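SCO family protein (Aquifex aeolicus, PDB 3ME7) probably binds copper and takes part in electron transfer, as a SCO1/2-family protein with a redox-active disulfide and a thioredoxin-like fold. Local coordinates at residues 32-37 / 67-72; 36-41 / 78-83. All coordinates share one frame; numbering follows the deposited sequence. Where two conformers were deposited one is given.

Contact 1 (32-37 / 67-72); sequences ILSPIY and VITFTF
Phe-72 and Ile-36 close the end of a parallel pairing in which five backbone bonds alternate between strands 32-36 and 67-71. These run from Ile-68 N to Ile-32 O (2.8 Å) through Ser-34 N, Phe-70 N and Ile-36 N to Phe-72 N on Ile-36 O, the strand axes inclined by 22°. The Phe-72 side chain starts at CB, 4.2 Å from Ile-36 O. CG, between the backbone N and the carbonyl carbon (chi1 62°), lies near the same oxygen; the ring turns an edge to Pro-35 C, and CD2 comes within 3.0 Å of Ile-36 O and touches Pro-35 CB. CE2 lies near the carbonyl carbon and oxygen of Ile-36, while CE1 and CZ border Tyr-37 CD1, CZ the nearer at 3.4 Å, the ring planes inclined by 59°. Phe-115, Phe-117 and His-126 also meet this ring. An alanine here would probably open a gap beside Pro-35 CB and leave the Tyr-37 ring without its neighbour at CD1. On the face carrying Pro-35 and Phe-70, Pro-35 CA sits over the Phe-70 ring as a CH-pi contact, 3.9 Å from its centroid. On the face of Ser-34, Ile-36 and Thr-69, Ile-36 CG1 presses on Thr-69 CG2 at 3.4 Å, tighter than usual, while one water spans Ser-34 OG and Thr-69 OG1; the latter also bonds Trp-95 NE1. This is the buried parallel strand pair amid a thioredoxin-like sheet, its C-terminal end bordering the predicted copper site of Cys-40, Cys-44 and His-126.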
# COMPACT_ATOMS: atom_id res chain seq x y z
N ILE A 32 -2.29 5.14 -0.84
CA ILE A 32 -1.49 4.63 0.29
C ILE A 32 -1.31 3.12 0.10
O ILE A 32 -2.29 2.38 0.10
CB ILE A 32 -2.15 4.95 1.63
CG1 ILE A 32 -2.26 6.47 1.84
CG2 ILE A 32 -1.39 4.31 2.79
CD1 ILE A 32 -3.06 6.88 3.10
N LEU A 33 -0.06 2.69 -0.06
CA LEU A 33 0.28 1.30 -0.37
C LEU A 33 0.88 0.62 0.84
O LEU A 33 1.82 1.15 1.43
CB LEU A 33 1.33 1.22 -1.49
CG LEU A 33 1.04 1.62 -2.93
CD1 LEU A 33 2.29 1.42 -3.79
CD2 LEU A 33 -0.11 0.79 -3.48
N SER A 34 0.38 -0.56 1.18
CA SER A 34 0.86 -1.31 2.36
C SER A 34 1.23 -2.76 1.99
O SER A 34 0.34 -3.61 1.90
CB SER A 34 -0.20 -1.29 3.47
OG SER A 34 0.13 -2.10 4.59
N PRO A 35 2.53 -3.04 1.76
CA PRO A 35 2.93 -4.44 1.49
C PRO A 35 2.88 -5.28 2.75
O PRO A 35 3.44 -4.90 3.78
CB PRO A 35 4.38 -4.34 1.01
CG PRO A 35 4.85 -2.95 1.32
CD PRO A 35 3.63 -2.07 1.61
N ILE A 36 2.20 -6.43 2.65
CA ILE A 36 2.11 -7.40 3.74
C ILE A 36 2.18 -8.80 3.10
O ILE A 36 2.32 -8.92 1.89
CB ILE A 36 0.80 -7.22 4.58
CG1 ILE A 36 -0.47 -7.22 3.70
CG2 ILE A 36 0.87 -5.92 5.41
CD1 ILE A 36 -0.96 -8.55 3.26
N TYR A 37 2.08 -9.86 3.92
CA TYR A 37 1.66 -11.15 3.37
C TYR A 37 0.61 -11.78 4.28
O TYR A 37 0.55 -11.43 5.45
CB TYR A 37 2.82 -12.11 3.07
CG TYR A 37 3.71 -12.49 4.23
CD1 TYR A 37 4.62 -11.58 4.76
CD2 TYR A 37 3.69 -13.78 4.74
CE1 TYR A 37 5.46 -11.94 5.78
CE2 TYR A 37 4.53 -14.15 5.78
CZ TYR A 37 5.41 -13.23 6.29
OH TYR A 37 6.24 -13.58 7.33
N VAL A 67 -6.63 3.36 -0.31
CA VAL A 67 -5.74 2.56 0.51
C VAL A 67 -5.68 1.18 -0.13
O VAL A 67 -6.71 0.56 -0.40
CB VAL A 67 -6.20 2.43 1.98
CG1 VAL A 67 -5.10 1.80 2.82
CG2 VAL A 67 -6.54 3.81 2.54
N ILE A 68 -4.45 0.75 -0.40
CA ILE A 68 -4.21 -0.55 -1.05
C ILE A 68 -3.27 -1.39 -0.22
O ILE A 68 -2.05 -1.16 -0.20
CB ILE A 68 -3.66 -0.40 -2.49
CG1 ILE A 68 -4.55 0.53 -3.34
CG2 ILE A 68 -3.44 -1.79 -3.14
CD1 ILE A 68 -6.00 0.07 -3.60
N THR A 69 -3.86 -2.35 0.49
CA THR A 69 -3.05 -3.39 1.13
C THR A 69 -2.76 -4.43 0.06
O THR A 69 -3.67 -4.92 -0.61
CB THR A 69 -3.81 -4.03 2.30
OG1 THR A 69 -3.97 -3.06 3.35
CG2 THR A 69 -3.06 -5.23 2.87
N PHE A 70 -1.49 -4.75 -0.14
CA PHE A 70 -1.19 -5.78 -1.14
C PHE A 70 -0.27 -6.84 -0.59
O PHE A 70 0.60 -6.56 0.24
CB PHE A 70 -0.64 -5.19 -2.43
CG PHE A 70 0.78 -4.79 -2.37
CD1 PHE A 70 1.12 -3.53 -1.96
CD2 PHE A 70 1.79 -5.67 -2.77
CE1 PHE A 70 2.45 -3.12 -1.91
CE2 PHE A 70 3.11 -5.28 -2.73
CZ PHE A 70 3.45 -4.00 -2.29
N THR A 71 -0.49 -8.07 -1.02
CA THR A 71 0.40 -9.16 -0.61
C THR A 71 1.62 -9.34 -1.52
O THR A 71 1.52 -9.34 -2.74
CB THR A 71 -0.33 -10.50 -0.41
OG1 THR A 71 0.67 -11.49 -0.11
CG2 THR A 71 -1.08 -10.90 -1.67
N PHE A 72 2.78 -9.48 -0.90
CA PHE A 72 4.02 -9.77 -1.64
C PHE A 72 4.41 -11.23 -1.67
O PHE A 72 5.47 -11.57 -2.24
CB PHE A 72 5.18 -8.89 -1.18
CG PHE A 72 5.58 -9.07 0.25
CD1 PHE A 72 6.42 -10.13 0.64
CD2 PHE A 72 5.16 -8.15 1.21
CE1 PHE A 72 6.83 -10.27 2.00
CE2 PHE A 72 5.55 -8.28 2.54
CZ PHE A 72 6.36 -9.32 2.95
O HOH W 1 -2.24 -3.25 5.48

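Contact 2 (36-41 / 78-83); sequences IYTHCR and LEDIKR. With SO4 (sulfate ion), chain C.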
# COMPACT_ATOMS: atom_id res chain seq x y z
N ILE A 36 2.20 -6.43 2.65
CA ILE A 36 2.11 -7.40 3.74
C ILE A 36 2.18 -8.80 3.10
O ILE A 36 2.32 -8.92 1.89
CB ILE A 36 0.80 -7.22 4.58
CG1 ILE A 36 -0.47 -7.22 3.70
CG2 ILE A 36 0.87 -5.92 5.41
CD1 ILE A 36 -0.96 -8.55 3.26
N TYR A 37 2.08 -9.86 3.92
CA TYR A 37 1.66 -11.15 3.37
C TYR A 37 0.61 -11.78 4.28
O TYR A 37 0.55 -11.43 5.45
CB TYR A 37 2.82 -12.11 3.07
CG TYR A 37 3.71 -12.49 4.23
CD1 TYR A 37 4.62 -11.58 4.76
CD2 TYR A 37 3.69 -13.78 4.74
CE1 TYR A 37 5.46 -11.94 5.78
CE2 TYR A 37 4.53 -14.15 5.78
CZ TYR A 37 5.41 -13.23 6.29
OH TYR A 37 6.24 -13.58 7.33
N THR A 38 -0.23 -12.65 3.73
CA THR A 38 -1.49 -12.98 4.42
C THR A 38 -1.29 -13.92 5.60
O THR A 38 -2.10 -13.93 6.53
CB THR A 38 -2.63 -13.47 3.48
OG1 THR A 38 -2.33 -14.77 2.96
CG2 THR A 38 -2.88 -12.48 2.35
N HIS A 39 -0.21 -14.69 5.57
CA HIS A 39 0.10 -15.60 6.67
C HIS A 39 1.08 -14.97 7.66
O HIS A 39 1.60 -15.65 8.53
CB HIS A 39 0.63 -16.93 6.14
CG HIS A 39 -0.38 -17.71 5.38
ND1 HIS A 39 -1.37 -18.44 5.99
CD2 HIS A 39 -0.55 -17.89 4.04
CE1 HIS A 39 -2.12 -19.03 5.07
NE2 HIS A 39 -1.64 -18.71 3.88
N CYS A 40 1.29 -13.66 7.54
CA CYS A 40 2.24 -12.92 8.37
C CYS A 40 1.63 -12.67 9.75
O CYS A 40 0.69 -11.89 9.90
CB CYS A 40 2.55 -11.61 7.64
SG CYS A 40 3.70 -10.38 8.31
N ARG A 41 2.17 -13.33 10.77
CA ARG A 41 1.63 -13.15 12.12
C ARG A 41 2.45 -12.22 13.01
O ARG A 41 2.07 -11.97 14.16
CB ARG A 41 1.40 -14.50 12.80
CG ARG A 41 0.07 -15.13 12.38
CD ARG A 41 -0.19 -16.44 13.08
NE ARG A 41 0.86 -17.42 12.82
CZ ARG A 41 1.63 -17.97 13.76
NH1 ARG A 41 1.48 -17.66 15.04
NH2 ARG A 41 2.56 -18.86 13.41
N LEU A 78 -6.59 -15.52 -4.22
CA LEU A 78 -7.79 -14.72 -3.93
C LEU A 78 -8.44 -15.14 -2.61
O LEU A 78 -8.86 -14.30 -1.83
CB LEU A 78 -8.78 -14.79 -5.09
CG LEU A 78 -8.27 -14.12 -6.38
CD1 LEU A 78 -9.28 -14.31 -7.50
CD2 LEU A 78 -7.99 -12.65 -6.17
N GLU A 79 -8.48 -16.44 -2.36
CA GLU A 79 -8.96 -16.97 -1.08
C GLU A 79 -8.19 -16.36 0.10
O GLU A 79 -8.79 -15.91 1.08
CB GLU A 79 -8.83 -18.50 -1.10
CG GLU A 79 -9.19 -19.22 0.18
CD GLU A 79 -9.02 -20.73 0.04
OE1 GLU A 79 -7.86 -21.22 -0.00
OE2 GLU A 79 -10.04 -21.44 -0.01
N ASP A 80 -6.87 -16.34 -0.02
CA ASP A 80 -6.00 -15.78 1.02
C ASP A 80 -6.25 -14.30 1.29
O ASP A 80 -6.32 -13.89 2.45
CB ASP A 80 -4.53 -15.98 0.68
CG ASP A 80 -4.12 -17.43 0.68
OD1 ASP A 80 -4.43 -18.15 1.66
OD2 ASP A 80 -3.48 -17.87 -0.28
N ILE A 81 -6.37 -13.50 0.22
CA ILE A 81 -6.58 -12.06 0.43
C ILE A 81 -7.98 -11.73 0.93
O ILE A 81 -8.15 -10.76 1.67
CB ILE A 81 -6.15 -11.18 -0.77
CG1 ILE A 81 -6.86 -11.59 -2.07
CG2 ILE A 81 -4.62 -11.17 -0.90
CD1 ILE A 81 -6.68 -10.56 -3.18
N LYS A 82 -8.97 -12.52 0.52
CA LYS A 82 -10.33 -12.39 1.04
C LYS A 82 -10.36 -12.67 2.54
O LYS A 82 -11.00 -11.95 3.31
CB LYS A 82 -11.27 -13.34 0.29
CG LYS A 82 -12.74 -13.16 0.66
CD LYS A 82 -13.16 -11.72 0.45
CE LYS A 82 -14.55 -11.45 0.98
NZ LYS A 82 -14.82 -10.00 1.07
N ARG A 83 -9.66 -13.73 2.96
CA ARG A 83 -9.52 -14.04 4.40
C ARG A 83 -8.88 -12.85 5.16
O ARG A 83 -9.37 -12.44 6.22
CB ARG A 83 -8.70 -15.32 4.57
CG ARG A 83 -8.75 -15.94 5.99
CD ARG A 83 -7.75 -17.10 6.13
NE ARG A 83 -6.38 -16.62 5.99
CZ ARG A 83 -5.52 -17.00 5.04
NH1 ARG A 83 -5.87 -17.91 4.13
NH2 ARG A 83 -4.32 -16.46 4.98
S SO4 C . -5.91 -17.08 -7.74
O1 SO4 C . -5.15 -15.96 -7.19
O2 SO4 C . -6.45 -16.70 -9.04
O3 SO4 C . -5.03 -18.25 -7.87
O4 SO4 C . -7.02 -17.40 -6.85
O HOH W 2 -5.22 -13.77 7.13
O HOH W 3 -3.04 -20.42 2.20
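Thr-38 packs against the start of helix 78-87 and forms the tight part of this contact. Its OG1 lies 3.4 Å from Asp-80 CB, the two side chains crossing at about a right angle. CG2, the other branch, anti to its own carbonyl carbon, meets Ile-81 CG2 at 3.9 Å and also lies near the backbone oxygen of Asp-80. Ile-81 in turn rests on Val-97 and Lys-99, which ties this apolar spot to the sheet, and Thr-38 N is bonded to Asp-76 OD2. The loop contains a type I beta turn from Tyr-37 to Cys-40, closed by Cys-40 N on Tyr-37 O; it leads from a central strand of the thioredoxin-like fold into the redox-active disulfide Cys-40–Cys-44, whose cysteines are predicted copper ligands. Cys-40 CB stands over the centre of the Tyr-37 ring, on the side of the turn remote from the helix. The His-39 side is looser and wetter. Arg-83 NH2 lies over one face of the imidazole, offset toward the rim and 3.4 Å from His-39 CE1, with the ring and guanidinium planes 37° apart. The guanidinium is held within the helix by a salt bridge from Arg-83 NH1 to the anti lone pair of Asp-80 OD1 (2.9 Å, 155° at the hydrogen). His-39 NE2 stands 3.6 Å from Asp-80 OD1, and a water in the plane of the imidazole, 2.8 Å from NE2, bridges the two. Another water joins Thr-38 O and Arg-83 NE through long bonds of 3.2 and 3.3 Å respectively.

From the N terminus, strand 31-36 enters both contacts, which share Ile-36 and Tyr-37. The chain then passes the cysteine loop and helices 43-52 and 55-58 and returns as strand 66-71, where contact 1 closes a beta-alpha-beta crossover between neighbouring parallel strands. It runs on into helix 78-87, where contact 2 closes a second loop. Because 36-41 precedes 67-72, and 78-83 follows it, the two closures overlap and neither encloses the other. Their centres are about 10 Å apart, and Thr-71 CG2 meets Ile-81 CG2 at 3.6 Å. Together they tie the sheet centre to the cysteine loop and to the helix leading toward strand 95-100.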